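Local coordinates for protein FMN-dependent nitronate monooxygenase (Shewanella oneidensis, PDB 5LSM) that probably oxidises propionate 3-nitronate with molecular oxygen, using a bound flavin mononucleotide, and so serves in nitronate detoxification, at residues 153-158 with 202-207; 111-116 with 138-143. All blocks are in the same frame, centred on the assembly; numbering follows the deposited sequence.

Contact 1: 153-158 with 202-207; sequences STATTV and PQIIAA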
loop_
_atom_site.group_PDB
_atom_site.type_symbol
_atom_site.label_atom_id
_atom_site.label_comp_id
_atom_site.label_asym_id
_atom_site.label_seq_id
_atom_site.Cartn_x
_atom_site.Cartn_y
_atom_site.Cartn_z
ATOM N N SER A 153 -17.625 -8.887 -6.557
ATOM C CA SER A 153 -16.701 -8.187 -7.457
ATOM C C SER A 153 -15.675 -7.395 -6.682
ATOM O O SER A 153 -15.788 -7.243 -5.464
ATOM C CB SER A 153 -17.438 -7.258 -8.411
ATOM O OG SER A 153 -16.510 -6.542 -9.225
ATOM N N THR A 154 -14.647 -6.925 -7.387
ATOM C CA THR A 154 -13.504 -6.312 -6.730
ATOM C C THR A 154 -13.642 -4.770 -6.718
ATOM O O THR A 154 -14.037 -4.167 -7.699
ATOM C CB THR A 154 -12.164 -6.786 -7.377
ATOM O OG1 THR A 154 -11.821 -8.103 -6.901
ATOM C CG2 THR A 154 -11.028 -5.848 -7.035
ATOM N N ALA A 155 -13.411 -4.163 -5.563
ATOM C CA ALA A 155 -13.329 -2.712 -5.430
ATOM C C ALA A 155 -11.928 -2.328 -5.014
ATOM O O ALA A 155 -11.389 -2.920 -4.074
ATOM C CB ALA A 155 -14.304 -2.238 -4.379
ATOM N N THR A 156 -11.348 -1.334 -5.687
ATOM C CA THR A 156 -10.058 -0.763 -5.266
ATOM C C THR A 156 -10.164 0.626 -4.657
ATOM O O THR A 156 -9.147 1.214 -4.287
ATOM C CB THR A 156 -9.041 -0.676 -6.423
ATOM O OG1 THR A 156 -9.483 0.283 -7.403
ATOM C CG2 THR A 156 -8.820 -2.051 -7.061
ATOM N N THR A 157 -11.382 1.149 -4.556
ATOM C CA THR A 157 -11.638 2.391 -3.854
ATOM C C THR A 157 -13.020 2.308 -3.189
ATOM O O THR A 157 -13.819 1.427 -3.503
ATOM C CB THR A 157 -11.671 3.592 -4.824
ATOM O OG1 THR A 157 -12.718 3.392 -5.791
ATOM C CG2 THR A 157 -10.337 3.781 -5.530
ATOM N N VAL A 158 -13.329 3.306 -2.370
ATOM C CA VAL A 158 -14.645 3.451 -1.789
ATOM C C VAL A 158 -15.734 3.742 -2.821
ATOM O O VAL A 158 -16.851 3.242 -2.694
ATOM C CB VAL A 158 -14.658 4.538 -0.685
ATOM C CG1 VAL A 158 -16.071 4.756 -0.171
ATOM C CG2 VAL A 158 -13.758 4.108 0.461
ATOM N N PRO A 202 -10.892 -0.881 6.124
ATOM C CA PRO A 202 -11.801 -0.242 7.093
ATOM C C PRO A 202 -12.620 0.892 6.491
ATOM O O PRO A 202 -13.764 1.127 6.933
ATOM C CB PRO A 202 -10.870 0.283 8.181
ATOM C CG PRO A 202 -9.515 0.315 7.572
ATOM C CD PRO A 202 -9.481 -0.764 6.536
ATOM N N GLN A 203 -12.096 1.543 5.450
ATOM C CA GLN A 203 -12.853 2.596 4.805
ATOM C C GLN A 203 -13.960 2.058 3.912
ATOM O O GLN A 203 -15.063 2.581 3.943
ATOM C CB GLN A 203 -11.942 3.570 4.079
ATOM C CG GLN A 203 -11.191 4.474 5.062
ATOM C CD GLN A 203 -10.198 5.395 4.380
ATOM O OE1 GLN A 203 -10.477 6.579 4.153
ATOM N NE2 GLN A 203 -9.033 4.859 4.049
ATOM N N ILE A 204 -13.727 0.942 3.224
ATOM C CA ILE A 204 -14.823 0.286 2.521
ATOM C C ILE A 204 -15.899 -0.243 3.471
ATOM O O ILE A 204 -17.080 -0.096 3.193
ATOM C CB ILE A 204 -14.353 -0.831 1.553
ATOM C CG1 ILE A 204 -13.771 -0.220 0.275
ATOM C CG2 ILE A 204 -15.532 -1.708 1.142
ATOM C CD1 ILE A 204 -13.147 -1.230 -0.675
ATOM N N ILE A 205 -15.503 -0.875 4.569
ATOM C CA ILE A 205 -16.474 -1.433 5.522
ATOM C C ILE A 205 -17.334 -0.316 6.120
ATOM O O ILE A 205 -18.526 -0.498 6.316
ATOM C CB ILE A 205 -15.778 -2.228 6.659
ATOM C CG1 ILE A 205 -15.323 -3.597 6.159
ATOM C CG2 ILE A 205 -16.694 -2.406 7.870
ATOM C CD1 ILE A 205 -14.200 -4.184 6.989
ATOM N N ALA A 206 -16.731 0.848 6.374
ATOM C CA ALA A 206 -17.461 2.004 6.918
ATOM C C ALA A 206 -18.525 2.508 5.961
ATOM O O ALA A 206 -19.535 3.067 6.374
ATOM C CB ALA A 206 -16.496 3.138 7.263
ATOM N N ALA A 207 -18.289 2.326 4.676
ATOM C CA ALA A 207 -19.118 2.942 3.657
ATOM C C ALA A 207 -20.277 2.047 3.193
ATOM O O ALA A 207 -21.213 2.535 2.594
ATOM C CB ALA A 207 -18.242 3.326 2.465
#
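Val158 and Ile204 carry this contact; Val158 works with both methyls, Ile204 with its longer CG1-CD1 branch. Val158 opens the helix that follows the end of strand 150-155, and its chi1 of 175° sets CG1 anti to the backbone N and CG2 anti to the carbonyl carbon. Thus splayed, the two methyls meet positions one turn apart, Ala207 and Gln203. Val158 CG1 meets the CB of Ala207 at 3.7 Å, while Val158 CG2 lies over the backbone of the preceding turn, with the carbonyl carbon of Gln203 4.0 Å from it. Ile204 comes the other way. Its CG1 sits beside its own backbone N (chi1 -76°), and an extended second torsion, 174°, pushes CD1 forward to the turn between strand and helix. There Ile204 CD1 packs 4.0 Å from Ala155 CB and 3.9 Å from the carbonyl O of Thr157, a plain van der Waals approach. The nearest CA atoms across the two segments are those of Val158 and Ile204, 5.4 Å apart. The side-chain packing is apolar; the polar ends of Thr157 and Gln203 turn to partners elsewhere. Thr157 points its CB away from the partner helix and bonds through OG1 to the N of Glu160, an N-cap bond at the start of helix 158-166. Gln203 lends CB to Val158, but its extended chain carries NE2 to Ser199 O and to Gln326 O of the second subunit, so this edge adjoins the dimer interface. The contact joins the turn between strand 150-155 and helix 158-166 to helix 197-207, outside the parallel strands of the TIM barrel: Ala161 touches both Ala155 and Ile204, Val212 of strand 212-215 touches Ile204, and strand 171-175 pairs with strand 150-155 through Ser153 and Ala155.

Contact 2: 111-116 with 138-143; sequences TPYSKA and EELLLE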
loop_
_atom_site.group_PDB
_atom_site.type_symbol
_atom_site.label_atom_id
_atom_site.label_comp_id
_atom_site.label_asym_id
_atom_site.label_seq_id
_atom_site.Cartn_x
_atom_site.Cartn_y
_atom_site.Cartn_z
ATOM N N THR A 111 -11.399 -11.634 -23.981
ATOM C CA THR A 111 -12.865 -11.748 -24.171
ATOM C C THR A 111 -13.752 -11.670 -22.898
ATOM O O THR A 111 -13.696 -12.549 -22.032
ATOM C CB THR A 111 -13.225 -12.980 -25.026
ATOM O OG1 THR A 111 -14.534 -12.815 -25.553
ATOM C CG2 THR A 111 -13.166 -14.299 -24.217
ATOM N N PRO A 112 -14.572 -10.607 -22.779
ATOM C CA PRO A 112 -15.345 -10.466 -21.536
ATOM C C PRO A 112 -16.509 -11.441 -21.406
ATOM O O PRO A 112 -16.954 -12.021 -22.389
ATOM C CB PRO A 112 -15.860 -9.020 -21.585
ATOM C CG PRO A 112 -15.741 -8.608 -23.003
ATOM C CD PRO A 112 -14.565 -9.359 -23.558
ATOM N N TYR A 113 -16.958 -11.639 -20.173
ATOM C CA TYR A 113 -18.138 -12.458 -19.884
ATOM C C TYR A 113 -19.307 -12.066 -20.797
ATOM O O TYR A 113 -19.623 -10.888 -20.940
ATOM C CB TYR A 113 -18.515 -12.327 -18.407
ATOM C CG TYR A 113 -19.736 -13.103 -18.010
ATOM C CD1 TYR A 113 -19.686 -14.475 -17.828
ATOM C CD2 TYR A 113 -20.933 -12.446 -17.743
ATOM C CE1 TYR A 113 -20.816 -15.185 -17.469
ATOM C CE2 TYR A 113 -22.065 -13.142 -17.404
ATOM C CZ TYR A 113 -22.006 -14.505 -17.259
ATOM O OH TYR A 113 -23.160 -15.172 -16.940
ATOM N N SER A 114 -19.876 -13.067 -21.468
ATOM C CA SER A 114 -20.959 -12.867 -22.442
ATOM C C SER A 114 -22.077 -13.905 -22.256
ATOM O O SER A 114 -21.967 -14.812 -21.429
ATOM C CB SER A 114 -20.401 -12.978 -23.858
ATOM O OG SER A 114 -19.882 -14.276 -24.081
ATOM N N LYS A 115 -23.138 -13.773 -23.047
ATOM C CA LYS A 115 -24.168 -14.801 -23.154
ATOM C C LYS A 115 -23.569 -16.189 -23.398
ATOM O O LYS A 115 -24.078 -17.191 -22.896
ATOM C CB LYS A 115 -25.155 -14.451 -24.275
ATOM C CG LYS A 115 -26.527 -15.104 -24.139
ATOM C CD LYS A 115 -27.390 -14.384 -23.108
ATOM C CE LYS A 115 -28.813 -14.934 -23.056
ATOM N NZ LYS A 115 -28.854 -16.390 -22.748
ATOM N N ALA A 116 -22.474 -16.244 -24.144
ATOM C CA ALA A 116 -21.810 -17.519 -24.458
ATOM C C ALA A 116 -21.327 -18.268 -23.219
ATOM O O ALA A 116 -21.486 -19.483 -23.124
ATOM C CB ALA A 116 -20.643 -17.280 -25.400
ATOM N N GLU A 138 -26.948 -5.442 -16.711
ATOM C CA GLU A 138 -27.955 -5.853 -15.740
ATOM C C GLU A 138 -28.614 -7.192 -16.087
ATOM O O GLU A 138 -28.856 -8.021 -15.184
ATOM C CB GLU A 138 -29.017 -4.768 -15.514
ATOM C CG GLU A 138 -29.572 -4.781 -14.091
ATOM C CD GLU A 138 -31.010 -4.315 -14.007
ATOM O OE1 GLU A 138 -31.301 -3.196 -14.480
ATOM O OE2 GLU A 138 -31.844 -5.056 -13.443
ATOM N N GLU A 139 -28.821 -7.430 -17.383
ATOM C CA GLU A 139 -29.509 -8.642 -17.853
ATOM C C GLU A 139 -28.692 -9.889 -17.540
ATOM O O GLU A 139 -29.213 -10.862 -16.984
ATOM C CB GLU A 139 -29.771 -8.571 -19.360
ATOM C CG GLU A 139 -30.770 -7.492 -19.745
ATOM C CD GLU A 139 -30.596 -7.012 -21.175
ATOM O OE1 GLU A 139 -29.494 -6.518 -21.511
ATOM O OE2 GLU A 139 -31.568 -7.117 -21.956
ATOM N N LEU A 140 -27.412 -9.851 -17.911
ATOM C CA LEU A 140 -26.447 -10.878 -17.521
ATOM C C LEU A 140 -26.427 -11.115 -16.011
ATOM O O LEU A 140 -26.438 -12.251 -15.557
ATOM C CB LEU A 140 -25.054 -10.502 -18.013
ATOM C CG LEU A 140 -24.872 -10.497 -19.543
ATOM C CD1 LEU A 140 -23.447 -10.130 -19.927
ATOM C CD2 LEU A 140 -25.246 -11.837 -20.160
ATOM N N LEU A 141 -26.474 -10.038 -15.246
ATOM C CA LEU A 141 -26.505 -10.111 -13.795
ATOM C C LEU A 141 -27.777 -10.763 -13.275
ATOM O O LEU A 141 -27.733 -11.522 -12.310
ATOM C CB LEU A 141 -26.420 -8.701 -13.221
ATOM C CG LEU A 141 -25.360 -8.436 -12.168
ATOM C CD1 LEU A 141 -24.029 -9.014 -12.623
ATOM C CD2 LEU A 141 -25.247 -6.930 -11.920
ATOM N N LEU A 142 -28.925 -10.380 -13.834
ATOM C CA LEU A 142 -30.202 -10.981 -13.426
ATOM C C LEU A 142 -30.240 -12.465 -13.775
ATOM O O LEU A 142 -30.682 -13.300 -12.971
ATOM C CB LEU A 142 -31.390 -10.266 -14.071
ATOM C CG LEU A 142 -31.689 -8.844 -13.579
ATOM C CD1 LEU A 142 -32.872 -8.269 -14.355
ATOM C CD2 LEU A 142 -31.953 -8.819 -12.078
ATOM N N GLU A 143 -29.706 -12.814 -14.934
ATOM C CA GLU A 143 -29.621 -14.226 -15.292
ATOM C C GLU A 143 -28.870 -15.019 -14.230
ATOM O O GLU A 143 -29.335 -16.060 -13.799
ATOM C CB GLU A 143 -28.961 -14.423 -16.654
ATOM C CG GLU A 143 -29.056 -15.858 -17.154
ATOM C CD GLU A 143 -28.177 -16.141 -18.351
ATOM O OE1 GLU A 143 -27.433 -15.233 -18.807
ATOM O OE2 GLU A 143 -28.263 -17.278 -18.860
#
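Ser114 OG is gripped twice, by the N of Ala116 in a weak capping bond and by Gln117 OE1 in a second hydrogen bond. The first is long, 3.3 Å from Ala116 N to Ser114 OG, and bent to 131° at the hydrogen; chi1 of 63° turns the hydroxyl back over the first turn of helix 115-124. With the CB of this N-cap residue pointing away from helix 138-145, most of the contact falls to the residues flanking it. Leu140 is the main side chain on the other segment. Its CG lies anti to the carbonyl carbon, and the chain is extended beyond, so the two methyls spread over the backbone of the cap region: Leu140 CD1 rests 4.0 Å from the carbonyl O of Tyr113, and Leu140 CD2 lies 4.1 Å from the N of Lys115. Tyr113, with CG anti to its backbone N (chi1 179°), offers the edge of its ring, and its CE2 comes 4.0 Å from Leu140 CB, near the ring plane. At the outer rim the Lys115 chain, bent at chi2 and chi4, crosses the extended Glu143 chain at about a right angle. Lys115 NZ and Glu143 OE2 stop 4.0 Å apart, beyond a salt bridge, so any attraction between these opposite charges is probably modest. The contact thus grades from a buried aromatic to charges at the surface. On its inner side it is seated on the barrel: the Tyr113 ring meets Phe70 of strand 66-71 and stands edge-to-face with Phe131 of strand 128-132, while the Tyr113 backbone bonds to Phe71. Ala118 of helix 115-124 touches both Tyr113 and Glu143, bringing this helix and helix 138-145 together as neighbours outside the parallel strands.

In the fold
Read from the N terminus, contact 2 comes first: the chain leaves 111-116, runs through helix 115-124 and strand 128-132, and closes its loop at helix 138-145. Strand 150-155 follows directly and opens contact 1, whose larger loop takes in helix 158-166 and strands 171-175 and 181-182 before closing at helix 197-207. The two are in series, neither nesting nor crossing, with centres 24 Å from each other and nearest atoms about 8 Å. Together they illustrate how a TIM barrel is assembled locally: contact 2 ties the entry to helix 115-124 to helix 138-145, and contact 1 ties the end of strand 150-155 and the start of the next helix to helix 197-207.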